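Long-range contacts in restriction endonuclease PacI (Pseudomonas alcaligenes, PDB 3M7K), which cleaves DNA at a rare eight-base-pair site as an HNH restriction endonuclease with a beta-beta-alpha-metal active site: residues H42-F46 and G99-A105; I68-T74 and I86-G90; V91-S96 and N113-N118. One frame throughout, in Å; residues are numbered along the deposited sequence. Where two conformers were deposited one is given.

Contact 1 (H42-F46 and G99-A105). With nucleotides of chain C.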
loop_
_atom_site.group_PDB
_atom_site.type_symbol
_atom_site.label_atom_id
_atom_site.label_comp_id
_atom_site.label_asym_id
_atom_site.label_seq_id
_atom_site.Cartn_x
_atom_site.Cartn_y
_atom_site.Cartn_z
ATOM N N HIS A 42 -4.500 17.199 -11.592
ATOM C CA HIS A 42 -5.032 16.245 -12.563
ATOM C C HIS A 42 -6.211 16.872 -13.291
ATOM O O HIS A 42 -6.988 17.631 -12.705
ATOM C CB HIS A 42 -5.453 14.923 -11.903
ATOM C CG HIS A 42 -4.335 14.217 -11.191
ATOM N ND1 HIS A 42 -3.122 13.941 -11.791
ATOM C CD2 HIS A 42 -4.250 13.732 -9.929
ATOM C CE1 HIS A 42 -2.337 13.322 -10.926
ATOM N NE2 HIS A 42 -2.998 13.181 -9.791
ATOM N N ALA A 43 -6.315 16.575 -14.581
ATOM C CA ALA A 43 -7.476 16.969 -15.354
ATOM C C ALA A 43 -8.698 16.164 -14.883
ATOM O O ALA A 43 -8.558 15.111 -14.252
ATOM C CB ALA A 43 -7.214 16.758 -16.838
ATOM N N ASN A 44 -9.884 16.703 -15.151
ATOM C CA ASN A 44 -11.158 16.066 -14.840
ATOM C C ASN A 44 -12.138 16.313 -15.985
ATOM O O ASN A 44 -12.701 17.402 -16.088
ATOM C CB ASN A 44 -11.737 16.633 -13.538
ATOM C CG ASN A 44 -13.087 16.022 -13.179
ATOM O OD1 ASN A 44 -13.503 15.018 -13.763
ATOM N ND2 ASN A 44 -13.770 16.618 -12.200
ATOM N N THR A 45 -12.341 15.307 -16.837
ATOM C CA THR A 45 -13.286 15.433 -17.943
ATOM C C THR A 45 -14.700 14.890 -17.658
ATOM O O THR A 45 -15.602 15.073 -18.489
ATOM C CB THR A 45 -12.726 14.866 -19.284
ATOM O OG1 THR A 45 -12.471 13.465 -19.144
ATOM C CG2 THR A 45 -11.435 15.582 -19.687
ATOM N N PHE A 46 -14.914 14.248 -16.500
ATOM C CA PHE A 46 -16.280 13.980 -16.010
ATOM C C PHE A 46 -17.030 15.298 -15.783
ATOM O O PHE A 46 -16.430 16.276 -15.336
ATOM C CB PHE A 46 -16.267 13.279 -14.646
ATOM C CG PHE A 46 -16.040 11.800 -14.702
ATOM C CD1 PHE A 46 -14.829 11.263 -14.272
ATOM C CD2 PHE A 46 -17.051 10.940 -15.130
ATOM C CE1 PHE A 46 -14.605 9.902 -14.292
ATOM C CE2 PHE A 46 -16.842 9.568 -15.165
ATOM C CZ PHE A 46 -15.615 9.041 -14.740
ATOM N N GLY A 99 -5.411 11.897 -15.894
ATOM C CA GLY A 99 -6.399 12.452 -14.977
ATOM C C GLY A 99 -7.665 11.611 -14.814
ATOM O O GLY A 99 -7.716 10.436 -15.204
ATOM N N TYR A 100 -8.685 12.223 -14.226
ATOM C CA TYR A 100 -10.006 11.597 -14.092
ATOM C C TYR A 100 -10.822 11.779 -15.357
ATOM O O TYR A 100 -11.054 12.906 -15.783
ATOM C CB TYR A 100 -10.779 12.223 -12.942
ATOM C CG TYR A 100 -10.308 11.807 -11.564
ATOM C CD1 TYR A 100 -10.648 10.566 -11.038
ATOM C CD2 TYR A 100 -9.554 12.674 -10.778
ATOM C CE1 TYR A 100 -10.243 10.192 -9.779
ATOM C CE2 TYR A 100 -9.135 12.308 -9.496
ATOM C CZ TYR A 100 -9.490 11.069 -9.003
ATOM O OH TYR A 100 -9.080 10.684 -7.740
ATOM N N SER A 101 -11.256 10.668 -15.947
ATOM C CA SER A 101 -12.066 10.679 -17.155
ATOM C C SER A 101 -12.824 9.363 -17.240
ATOM O O SER A 101 -12.387 8.377 -16.667
ATOM C CB SER A 101 -11.180 10.856 -18.401
ATOM O OG SER A 101 -10.456 9.671 -18.684
ATOM N N PRO A 102 -13.960 9.336 -17.966
ATOM C CA PRO A 102 -14.655 8.076 -18.205
ATOM C C PRO A 102 -13.727 6.968 -18.721
ATOM O O PRO A 102 -13.813 5.833 -18.257
ATOM C CB PRO A 102 -15.693 8.458 -19.275
ATOM C CG PRO A 102 -16.049 9.882 -18.909
ATOM C CD PRO A 102 -14.737 10.497 -18.457
ATOM N N GLN A 103 -12.833 7.302 -19.651
ATOM C CA GLN A 103 -11.933 6.293 -20.206
ATOM C C GLN A 103 -10.885 5.819 -19.197
ATOM O O GLN A 103 -10.570 4.614 -19.151
ATOM C CB GLN A 103 -11.271 6.781 -21.504
ATOM C CG GLN A 103 -10.284 5.779 -22.124
ATOM C CD GLN A 103 -10.915 4.428 -22.445
ATOM O OE1 GLN A 103 -12.076 4.345 -22.855
ATOM N NE2 GLN A 103 -10.141 3.363 -22.272
ATOM N N ASN A 104 -10.378 6.727 -18.369
ATOM C CA ASN A 104 -9.298 6.376 -17.416
ATOM C C ASN A 104 -9.755 5.928 -16.022
ATOM O O ASN A 104 -8.955 5.457 -15.211
ATOM C CB ASN A 104 -8.341 7.561 -17.297
ATOM C CG ASN A 104 -7.028 7.198 -16.651
ATOM O OD1 ASN A 104 -6.470 6.114 -16.877
ATOM N ND2 ASN A 104 -6.518 8.106 -15.842
ATOM N N ALA A 105 -11.038 6.076 -15.744
ATOM C CA ALA A 105 -11.582 5.788 -14.416
ATOM C C ALA A 105 -11.900 4.317 -14.258
ATOM O O ALA A 105 -12.436 3.669 -15.169
ATOM C CB ALA A 105 -12.812 6.607 -14.154
ATOM O OP3 DT C 1 -4.906 11.085 -5.490
ATOM P P DT C 1 -6.107 10.552 -6.188
ATOM O OP1 DT C 1 -5.948 9.750 -7.394
ATOM O OP2 DT C 1 -7.006 11.679 -6.428
ATOM O "O5'" DT C 1 -6.717 9.630 -5.031
ATOM C "C5'" DT C 1 -8.030 9.248 -4.920
ATOM C "C4'" DT C 1 -8.162 8.476 -3.608
ATOM O "O4'" DT C 1 -7.113 8.863 -2.694
ATOM C "C3'" DT C 1 -9.468 8.710 -2.897
ATOM O "O3'" DT C 1 -9.899 7.502 -2.265
ATOM C "C2'" DT C 1 -9.109 9.812 -1.892
ATOM C "C1'" DT C 1 -7.656 9.484 -1.540
ATOM N N1 DT C 1 -6.896 10.711 -1.263
ATOM C C2 DT C 1 -6.448 10.946 0.018
ATOM O O2 DT C 1 -6.631 10.192 0.951
ATOM N N3 DT C 1 -5.762 12.114 0.185
ATOM C C4 DT C 1 -5.491 13.063 -0.787
ATOM O O4 DT C 1 -4.873 14.082 -0.511
ATOM C C5 DT C 1 -5.980 12.769 -2.115
ATOM C C7 DT C 1 -5.734 13.742 -3.245
ATOM C C6 DT C 1 -6.657 11.613 -2.293
#
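P102 lies over one face of the F46 ring, its CD 3.9 Å from the ring centroid and 5° off the normal, which meets the definition of a CH-pi contact. In the plane of the same ring, A105 CB approaches the edge at F46 CE1, 3.8 Å away. With CG anti to its carbonyl carbon (chi1 -81°), F46 leans its ring against the turn that P102 and A105 belong to. Beside it the hydroxyl T45 OG1 packs tightly on S101 CB at 3.0 Å.

Behind these side chains stands a single parallel bridge between N44 and Y100. Y100 N donates to A43 O at 2.9 Å, and T45 N to Y100 O at 2.9 Å, the second bond nearly along the C=O axis. G99 passes under A43 O so closely that a CB would clash with it, whereas S101 N is buried without a partner. N104 shapes the turn twice: its backbone N donates to S101 OG in an ST motif, and N104 ND2 gives G99 O a 2.7 Å bond at 172°. At the far end Y100 OH donates to OP2 of DT1 of chain C at 2.6 Å, gripping the 5' phosphate of the cleaved strand.

Around the contact, W54 of helix 48-55 meets F46 edge-to-face, W30 and L33 of helix 25-40 touch N44, and H42, Y100 and N104 all rest on R93 of strand 90-93.

Contact 2 (I68-T74 and I86-G90). With nucleotides of chain C.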
loop_
_atom_site.group_PDB
_atom_site.type_symbol
_atom_site.label_atom_id
_atom_site.label_comp_id
_atom_site.label_asym_id
_atom_site.label_seq_id
_atom_site.Cartn_x
_atom_site.Cartn_y
_atom_site.Cartn_z
ATOM N N ILE A 68 -14.331 -6.667 -4.195
ATOM C CA ILE A 68 -15.121 -6.498 -2.981
ATOM C C ILE A 68 -16.319 -5.566 -3.254
ATOM O O ILE A 68 -16.189 -4.598 -4.005
ATOM C CB ILE A 68 -14.272 -6.003 -1.795
ATOM C CG1 ILE A 68 -15.024 -6.258 -0.476
ATOM C CG2 ILE A 68 -13.903 -4.498 -1.957
ATOM C CD1 ILE A 68 -14.160 -6.141 0.738
ATOM N N SER A 69 -17.469 -5.878 -2.657
ATOM C CA SER A 69 -18.663 -5.047 -2.803
ATOM C C SER A 69 -18.517 -3.844 -1.881
ATOM O O SER A 69 -17.733 -3.876 -0.910
ATOM C CB SER A 69 -19.920 -5.833 -2.428
ATOM O OG SER A 69 -19.924 -6.109 -1.034
ATOM N N GLU A 70 -19.264 -2.787 -2.177
ATOM C CA GLU A 70 -19.263 -1.621 -1.303
ATOM C C GLU A 70 -19.648 -1.975 0.151
ATOM O O GLU A 70 -19.041 -1.458 1.102
ATOM C CB GLU A 70 -20.182 -0.543 -1.868
ATOM C CG GLU A 70 -20.151 0.723 -1.080
ATOM C CD GLU A 70 -20.575 1.904 -1.891
ATOM O OE1 GLU A 70 -21.710 2.378 -1.683
ATOM O OE2 GLU A 70 -19.776 2.351 -2.738
ATOM N N ALA A 71 -20.647 -2.838 0.320
ATOM C CA ALA A 71 -21.045 -3.298 1.667
ATOM C C ALA A 71 -19.945 -4.119 2.335
ATOM O O ALA A 71 -19.697 -3.974 3.535
ATOM C CB ALA A 71 -22.375 -4.087 1.628
ATOM N N GLY A 72 -19.282 -4.969 1.547
ATOM C CA GLY A 72 -18.139 -5.758 2.033
ATOM C C GLY A 72 -17.020 -4.851 2.518
ATOM O O GLY A 72 -16.500 -5.015 3.628
ATOM N N PHE A 73 -16.666 -3.864 1.708
ATOM C CA PHE A 73 -15.642 -2.919 2.121
ATOM C C PHE A 73 -16.024 -2.118 3.358
ATOM O O PHE A 73 -15.197 -1.893 4.226
ATOM C CB PHE A 73 -15.265 -1.976 0.983
ATOM C CG PHE A 73 -14.027 -1.190 1.257
ATOM C CD1 PHE A 73 -12.776 -1.809 1.194
ATOM C CD2 PHE A 73 -14.094 0.160 1.593
ATOM C CE1 PHE A 73 -11.601 -1.100 1.454
ATOM C CE2 PHE A 73 -12.889 0.899 1.840
ATOM C CZ PHE A 73 -11.661 0.247 1.779
ATOM N N THR A 74 -17.273 -1.676 3.426
ATOM C CA THR A 74 -17.787 -0.980 4.599
ATOM C C THR A 74 -17.583 -1.812 5.866
ATOM O O THR A 74 -17.233 -1.262 6.904
ATOM C CB THR A 74 -19.285 -0.602 4.401
ATOM O OG1 THR A 74 -19.406 0.188 3.219
ATOM C CG2 THR A 74 -19.858 0.185 5.601
ATOM N N ILE A 86 -14.956 4.550 6.310
ATOM C CA ILE A 86 -15.176 4.612 4.847
ATOM C C ILE A 86 -16.342 3.703 4.465
ATOM O O ILE A 86 -16.380 2.539 4.873
ATOM C CB ILE A 86 -13.904 4.196 4.085
ATOM C CG1 ILE A 86 -12.743 5.118 4.494
ATOM C CG2 ILE A 86 -14.150 4.156 2.549
ATOM C CD1 ILE A 86 -11.387 4.734 3.955
ATOM N N GLN A 87 -17.286 4.235 3.689
ATOM C CA GLN A 87 -18.561 3.568 3.445
ATOM C C GLN A 87 -18.895 3.501 1.964
ATOM O O GLN A 87 -19.960 3.012 1.571
ATOM C CB GLN A 87 -19.668 4.287 4.204
ATOM C CG GLN A 87 -19.466 4.287 5.711
ATOM C CD GLN A 87 -20.254 5.392 6.399
ATOM O OE1 GLN A 87 -21.481 5.439 6.302
ATOM N NE2 GLN A 87 -19.546 6.295 7.093
ATOM N N CYS A 88 -17.978 3.997 1.141
ATOM C CA CYS A 88 -18.144 3.901 -0.290
ATOM C C CYS A 88 -16.826 3.620 -1.016
ATOM O O CYS A 88 -15.725 3.781 -0.448
ATOM C CB CYS A 88 -18.805 5.167 -0.843
ATOM S SG CYS A 88 -17.756 6.605 -0.777
ATOM N N LEU A 89 -16.963 3.173 -2.254
ATOM C CA LEU A 89 -15.815 2.880 -3.107
ATOM C C LEU A 89 -15.407 4.112 -3.872
ATOM O O LEU A 89 -16.251 4.946 -4.210
ATOM C CB LEU A 89 -16.142 1.746 -4.072
ATOM C CG LEU A 89 -16.581 0.451 -3.384
ATOM C CD1 LEU A 89 -16.768 -0.603 -4.423
ATOM C CD2 LEU A 89 -15.575 -0.031 -2.327
ATOM N N GLY A 90 -14.108 4.227 -4.144
ATOM C CA GLY A 90 -13.585 5.421 -4.795
ATOM C C GLY A 90 -13.185 5.180 -6.228
ATOM O O GLY A 90 -13.555 4.166 -6.838
ATOM P P DA C 3 -16.174 8.048 2.491
ATOM O OP1 DA C 3 -16.556 6.623 2.656
ATOM O OP2 DA C 3 -16.641 8.793 1.291
ATOM O "O5'" DA C 3 -16.628 8.891 3.747
ATOM C "C5'" DA C 3 -16.797 8.299 5.019
ATOM C "C4'" DA C 3 -17.068 9.381 6.067
ATOM O "O4'" DA C 3 -16.115 10.458 5.887
ATOM C "C3'" DA C 3 -18.424 10.082 6.007
ATOM O "O3'" DA C 3 -18.727 10.605 7.295
ATOM C "C2'" DA C 3 -18.174 11.237 5.040
ATOM C "C1'" DA C 3 -16.762 11.649 5.461
ATOM N N9 DA C 3 -15.957 12.245 4.392
ATOM C C8 DA C 3 -15.992 11.965 3.054
ATOM N N7 DA C 3 -15.129 12.661 2.349
ATOM C C5 DA C 3 -14.491 13.462 3.299
ATOM C C6 DA C 3 -13.458 14.432 3.224
ATOM N N6 DA C 3 -12.859 14.805 2.090
ATOM N N1 DA C 3 -13.047 15.012 4.372
ATOM C C2 DA C 3 -13.628 14.668 5.530
ATOM N N3 DA C 3 -14.595 13.774 5.727
ATOM C C4 DA C 3 -14.987 13.205 4.561
ATOM P P DA C 2 -11.450 7.213 -2.015
ATOM O OP1 DA C 2 -11.603 5.753 -1.843
ATOM O OP2 DA C 2 -12.253 7.909 -3.046
ATOM O "O5'" DA C 2 -11.661 7.987 -0.638
ATOM C "C5'" DA C 2 -11.548 7.267 0.613
ATOM C "C4'" DA C 2 -12.332 7.968 1.714
ATOM O "O4'" DA C 2 -11.719 9.248 2.010
ATOM C "C3'" DA C 2 -13.785 8.309 1.406
ATOM O "O3'" DA C 2 -14.576 8.174 2.618
ATOM C "C2'" DA C 2 -13.753 9.755 0.901
ATOM C "C1'" DA C 2 -12.569 10.338 1.682
ATOM N N9 DA C 2 -11.711 11.281 0.957
ATOM C C8 DA C 2 -11.679 11.587 -0.379
ATOM N N7 DA C 2 -10.770 12.483 -0.715
ATOM C C5 DA C 2 -10.150 12.773 0.492
ATOM C C6 DA C 2 -9.084 13.633 0.833
ATOM N N6 DA C 2 -8.444 14.378 -0.076
ATOM N N1 DA C 2 -8.702 13.690 2.142
ATOM C C2 DA C 2 -9.356 12.939 3.038
ATOM N N3 DA C 2 -10.379 12.084 2.830
ATOM C C4 DA C 2 -10.719 12.049 1.526
HETATM O O HOH W 1 -14.581 0.508 5.567
#
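I68 meets L89 through its carbonyl, I68 O lying 4.1 Å from L89 CD1. S69 N-caps helix 70-74, its OG accepting from G72 N. E70, with CG anti to the backbone N (chi1 -176°), extends along Q87 and C88 until OE2 accepts from L89 N at 3.0 Å; the bond is fairly straight (159°) but arrives from above the carboxylate plane. R61 also pairs with OE2, and K25 and S58 hold OE1. Replacing E70 by an alanine would probably strip L89 N of its acceptor and leave R61 and K25 without their shared carboxylate.

F73 presents its ring edge to I86 CG2, 3.6 Å from CE2, and its CB touches L89 CD2 at 3.9 Å. Water 1 lies 2.8 Å from both F73 O and I86 O. T74 turns its OG1 back to E70 O, which T74 N reaches from the opposite face, while T74 CG2 packs on Q87 CG.

On the DNA side, Q87 N donates to OP1 of DA3 of chain C at 2.7 Å and 170°, with a weak second bond from C88 N. Main-chain donors thus hold this phosphate without reading a base, consistent with a loop kept in place by E70 and F73.

Contact 3 (V91-S96 and N113-N118); sequences VDRSDS and NRIKSN. With MG (magnesium ion), chain F; nucleotides of chain B; nucleotides of chain D.
D92 OD1 and N113 OD1 stand only 3.4 Å apart without a hydrogen bond, because both bind the same magnesium ion. The metal lies 2.4 Å from D92 OD1 and 2.3 Å from N113 OD1, and waters 2 and 3 and O3' of DT10 of chain B are its other ligands here. N113 turns the other branch of its amide back to the strand, where ND2 makes a weak bond to V91 O.

K116 crosses D92 at about a right angle. Its chain runs extended and then bends at the last torsion (chi4 -80°), delivering NZ to the syn lone pair of D92 OD1 at 2.9 Å. The salt bridge includes a weaker bond to OD2, an oxygen that also receives Y65 OH. S94 O takes a further bond from K116 NZ at 2.8 Å, met from above its carbonyl plane, and R93 O a weak one.

Water 2 donates to R93 O and S96 OG, water 3 to N113 O and S117 O. R93 NH2 and S96 OG both donate to OP1 of DT10 of chain B. R114 NE donates to O2 of the same nucleotide, and N7 of DA8 of chain D sits over one face of the R114 guanidinium, 3.3 Å above the plane of that group.

Strand 90-93 and helix 110-116 thus supply the two protein ligands of the beta-beta-alpha-metal site. The magnesium-bound O3' is consistent with a product state in which the ion still holds the new 3' end, while K116 probably steadies D92 beside it.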
loop_
_atom_site.group_PDB
_atom_site.type_symbol
_atom_site.label_atom_id
_atom_site.label_comp_id
_atom_site.label_asym_id
_atom_site.label_seq_id
_atom_site.Cartn_x
_atom_site.Cartn_y
_atom_site.Cartn_z
ATOM N N VAL A 91 -12.412 6.104 -6.766
ATOM C CA VAL A 91 -12.094 6.101 -8.195
ATOM C C VAL A 91 -10.581 6.047 -8.436
ATOM O O VAL A 91 -9.849 6.906 -7.947
ATOM C CB VAL A 91 -12.672 7.368 -8.886
ATOM C CG1 VAL A 91 -12.394 7.331 -10.382
ATOM C CG2 VAL A 91 -14.181 7.502 -8.631
ATOM N N ASP A 92 -10.126 5.027 -9.166
ATOM C CA ASP A 92 -8.728 4.895 -9.568
ATOM C C ASP A 92 -8.541 5.504 -10.962
ATOM O O ASP A 92 -9.287 5.185 -11.892
ATOM C CB ASP A 92 -8.323 3.423 -9.648
ATOM C CG ASP A 92 -6.954 3.226 -10.263
ATOM O OD1 ASP A 92 -6.028 3.943 -9.834
ATOM O OD2 ASP A 92 -6.790 2.350 -11.167
ATOM N N ARG A 93 -7.553 6.373 -11.090
ATOM C CA ARG A 93 -7.058 6.808 -12.398
ATOM C C ARG A 93 -6.136 5.686 -12.878
ATOM O O ARG A 93 -4.979 5.588 -12.432
ATOM C CB ARG A 93 -6.330 8.141 -12.249
ATOM C CG ARG A 93 -7.209 9.256 -11.643
ATOM C CD ARG A 93 -6.398 10.514 -11.267
ATOM N NE ARG A 93 -5.475 10.305 -10.134
ATOM C CZ ARG A 93 -4.163 10.084 -10.263
ATOM N NH1 ARG A 93 -3.602 10.061 -11.467
ATOM N NH2 ARG A 93 -3.400 9.905 -9.189
ATOM N N SER A 94 -6.688 4.804 -13.713
ATOM C CA SER A 94 -6.006 3.608 -14.227
ATOM C C SER A 94 -4.546 3.867 -14.549
ATOM O O SER A 94 -3.641 3.243 -14.000
ATOM C CB SER A 94 -6.663 3.140 -15.544
ATOM O OG SER A 94 -7.552 2.083 -15.274
ATOM N N ASP A 95 -4.348 4.789 -15.475
ATOM C CA ASP A 95 -3.037 5.275 -15.817
ATOM C C ASP A 95 -2.809 6.426 -14.857
ATOM O O ASP A 95 -3.485 7.462 -14.936
ATOM C CB ASP A 95 -3.007 5.727 -17.290
ATOM C CG ASP A 95 -1.643 6.227 -17.716
ATOM O OD1 ASP A 95 -0.767 6.370 -16.843
ATOM O OD2 ASP A 95 -1.447 6.501 -18.919
ATOM N N SER A 96 -1.891 6.222 -13.911
ATOM C CA SER A 96 -1.720 7.178 -12.828
ATOM C C SER A 96 -1.106 8.482 -13.304
ATOM O O SER A 96 -1.124 9.476 -12.570
ATOM C CB SER A 96 -0.897 6.590 -11.669
ATOM O OG SER A 96 -1.541 6.892 -10.429
ATOM N N ASN A 113 -6.731 1.024 -4.066
ATOM C CA ASN A 113 -6.283 2.306 -4.612
ATOM C C ASN A 113 -4.918 2.681 -4.023
ATOM O O ASN A 113 -4.008 3.118 -4.758
ATOM C CB ASN A 113 -7.329 3.435 -4.367
ATOM C CG ASN A 113 -7.477 4.363 -5.581
ATOM O OD1 ASN A 113 -6.682 4.295 -6.538
ATOM N ND2 ASN A 113 -8.488 5.208 -5.560
ATOM N N ARG A 114 -4.782 2.549 -2.698
ATOM C CA ARG A 114 -3.513 2.904 -2.027
ATOM C C ARG A 114 -2.407 1.925 -2.383
ATOM O O ARG A 114 -1.247 2.323 -2.559
ATOM C CB ARG A 114 -3.679 2.932 -0.517
ATOM C CG ARG A 114 -4.288 4.260 -0.066
ATOM C CD ARG A 114 -3.964 4.432 1.356
ATOM N NE ARG A 114 -4.198 5.750 1.897
ATOM C CZ ARG A 114 -4.714 5.937 3.116
ATOM N NH1 ARG A 114 -5.114 4.884 3.822
ATOM N NH2 ARG A 114 -4.857 7.162 3.627
ATOM N N ILE A 115 -2.753 0.645 -2.467
ATOM C CA ILE A 115 -1.751 -0.368 -2.878
ATOM C C ILE A 115 -1.158 -0.091 -4.251
ATOM O O ILE A 115 0.083 -0.038 -4.418
ATOM C CB ILE A 115 -2.336 -1.801 -2.760
ATOM C CG1 ILE A 115 -2.528 -2.104 -1.266
ATOM C CG2 ILE A 115 -1.407 -2.841 -3.437
ATOM C CD1 ILE A 115 -3.299 -3.407 -0.966
ATOM N N LYS A 116 -2.041 0.104 -5.227
ATOM C CA LYS A 116 -1.634 0.394 -6.589
ATOM C C LYS A 116 -0.771 1.663 -6.584
ATOM O O LYS A 116 0.280 1.697 -7.248
ATOM C CB LYS A 116 -2.869 0.579 -7.489
ATOM C CG LYS A 116 -2.555 0.876 -8.964
ATOM C CD LYS A 116 -3.864 0.926 -9.815
ATOM C CE LYS A 116 -3.625 1.555 -11.207
ATOM N NZ LYS A 116 -3.588 3.066 -11.171
ATOM N N SER A 117 -1.207 2.672 -5.814
ATOM C CA SER A 117 -0.487 3.942 -5.663
ATOM C C SER A 117 -0.094 4.425 -7.069
ATOM O O SER A 117 -0.936 4.409 -7.968
ATOM C CB SER A 117 0.758 3.793 -4.770
ATOM O OG SER A 117 1.369 5.066 -4.517
ATOM N N ASN A 118 1.156 4.850 -7.257
ATOM C CA ASN A 118 1.673 5.078 -8.608
ATOM C C ASN A 118 2.763 4.069 -8.941
ATOM O O ASN A 118 3.590 4.295 -9.822
ATOM C CB ASN A 118 2.185 6.516 -8.798
ATOM C CG ASN A 118 3.447 6.805 -7.992
ATOM O OD1 ASN A 118 3.787 6.084 -7.044
ATOM N ND2 ASN A 118 4.134 7.891 -8.349
HETATM MG MG MG F . -5.386 5.438 -8.105
ATOM P P DT B 10 -0.496 9.571 -7.245
ATOM O OP1 DT B 10 -0.589 8.994 -8.606
ATOM O OP2 DT B 10 -0.606 11.029 -6.987
ATOM O "O5'" DT B 10 -1.612 8.874 -6.334
ATOM C "C5'" DT B 10 -1.837 7.487 -6.478
ATOM C "C4'" DT B 10 -2.753 6.959 -5.385
ATOM O "O4'" DT B 10 -2.137 7.237 -4.109
ATOM C "C3'" DT B 10 -4.127 7.600 -5.249
ATOM O "O3'" DT B 10 -5.011 7.133 -6.268
ATOM C "C2'" DT B 10 -4.507 7.135 -3.842
ATOM C "C1'" DT B 10 -3.150 7.214 -3.119
ATOM N N1 DT B 10 -2.967 8.494 -2.305
ATOM C C2 DT B 10 -3.158 8.431 -0.932
ATOM O O2 DT B 10 -3.462 7.396 -0.363
ATOM N N3 DT B 10 -2.995 9.610 -0.249
ATOM C C4 DT B 10 -2.669 10.830 -0.817
ATOM O O4 DT B 10 -2.534 11.854 -0.125
ATOM C C5 DT B 10 -2.489 10.830 -2.259
ATOM C C7 DT B 10 -2.126 12.109 -2.997
ATOM C C6 DT B 10 -2.648 9.677 -2.925
ATOM P P DA D 8 -1.655 9.484 7.507
ATOM O OP1 DA D 8 -1.398 9.649 8.953
ATOM O OP2 DA D 8 -0.533 9.393 6.535
ATOM O "O5'" DA D 8 -2.575 8.185 7.296
ATOM C "C5'" DA D 8 -3.838 8.049 7.949
ATOM C "C4'" DA D 8 -3.970 6.623 8.429
ATOM O "O4'" DA D 8 -3.964 5.746 7.266
ATOM C "C3'" DA D 8 -2.840 6.144 9.328
ATOM O "O3'" DA D 8 -3.456 5.342 10.338
ATOM C "C2'" DA D 8 -1.963 5.315 8.374
ATOM C "C1'" DA D 8 -2.991 4.732 7.420
ATOM N N9 DA D 8 -2.468 4.470 6.072
ATOM C C8 DA D 8 -1.983 5.431 5.218
ATOM N N7 DA D 8 -1.583 4.950 4.059
ATOM C C5 DA D 8 -1.829 3.583 4.156
ATOM C C6 DA D 8 -1.595 2.555 3.225
ATOM N N6 DA D 8 -1.059 2.791 1.995
ATOM N N1 DA D 8 -1.919 1.296 3.617
ATOM C C2 DA D 8 -2.469 1.094 4.845
ATOM N N3 DA D 8 -2.722 2.013 5.798
ATOM C C4 DA D 8 -2.370 3.256 5.387
ATOM P P DA B 9 4.965 11.485 -3.350
ATOM O OP1 DA B 9 5.979 11.720 -4.393
ATOM O OP2 DA B 9 4.317 12.574 -2.595
ATOM O "O5'" DA B 9 3.783 10.644 -4.015
ATOM C "C5'" DA B 9 4.011 9.486 -4.841
ATOM C "C4'" DA B 9 2.686 8.778 -5.033
ATOM O "O4'" DA B 9 2.303 8.225 -3.749
ATOM C "C3'" DA B 9 1.520 9.663 -5.502
ATOM O "O3'" DA B 9 0.862 9.030 -6.600
ATOM C "C2'" DA B 9 0.581 9.736 -4.302
ATOM C "C1'" DA B 9 0.916 8.430 -3.586
ATOM N N9 DA B 9 0.629 8.416 -2.157
ATOM C C8 DA B 9 0.620 9.451 -1.267
ATOM N N7 DA B 9 0.316 9.060 -0.042
ATOM C C5 DA B 9 0.100 7.696 -0.141
ATOM C C6 DA B 9 -0.270 6.707 0.789
ATOM N N6 DA B 9 -0.489 6.963 2.080
ATOM N N1 DA B 9 -0.411 5.417 0.351
ATOM C C2 DA B 9 -0.199 5.160 -0.954
ATOM N N3 DA B 9 0.173 6.029 -1.909
ATOM C C4 DA B 9 0.280 7.285 -1.445
HETATM O O HOH W 2 -4.236 6.383 -9.873
HETATM O O HOH W 3 -3.571 4.102 -7.379
#

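In the fold
After helix 25-40 the chain enters residues 42-46, whose partner 99-105 begins 53 positions further on; contact 1 thereby closes the widest loop and joins the region before helix 48-55 to the connection between strands 90-93 and 105-108. Contact 2 is nested inside it, a short closure setting helix 70-74 against the approach to strand 90-93. Contact 3 begins where contact 2 ends: the two are in series, with adjoining segments. Contact 3 crosses contact 1, since 99-105 lies between 91-96 and 113-118, and the two touch directly, N104 O lying 2.8 Å from S94 N. Contact 3 finally ties strand 90-93 to helix 110-116.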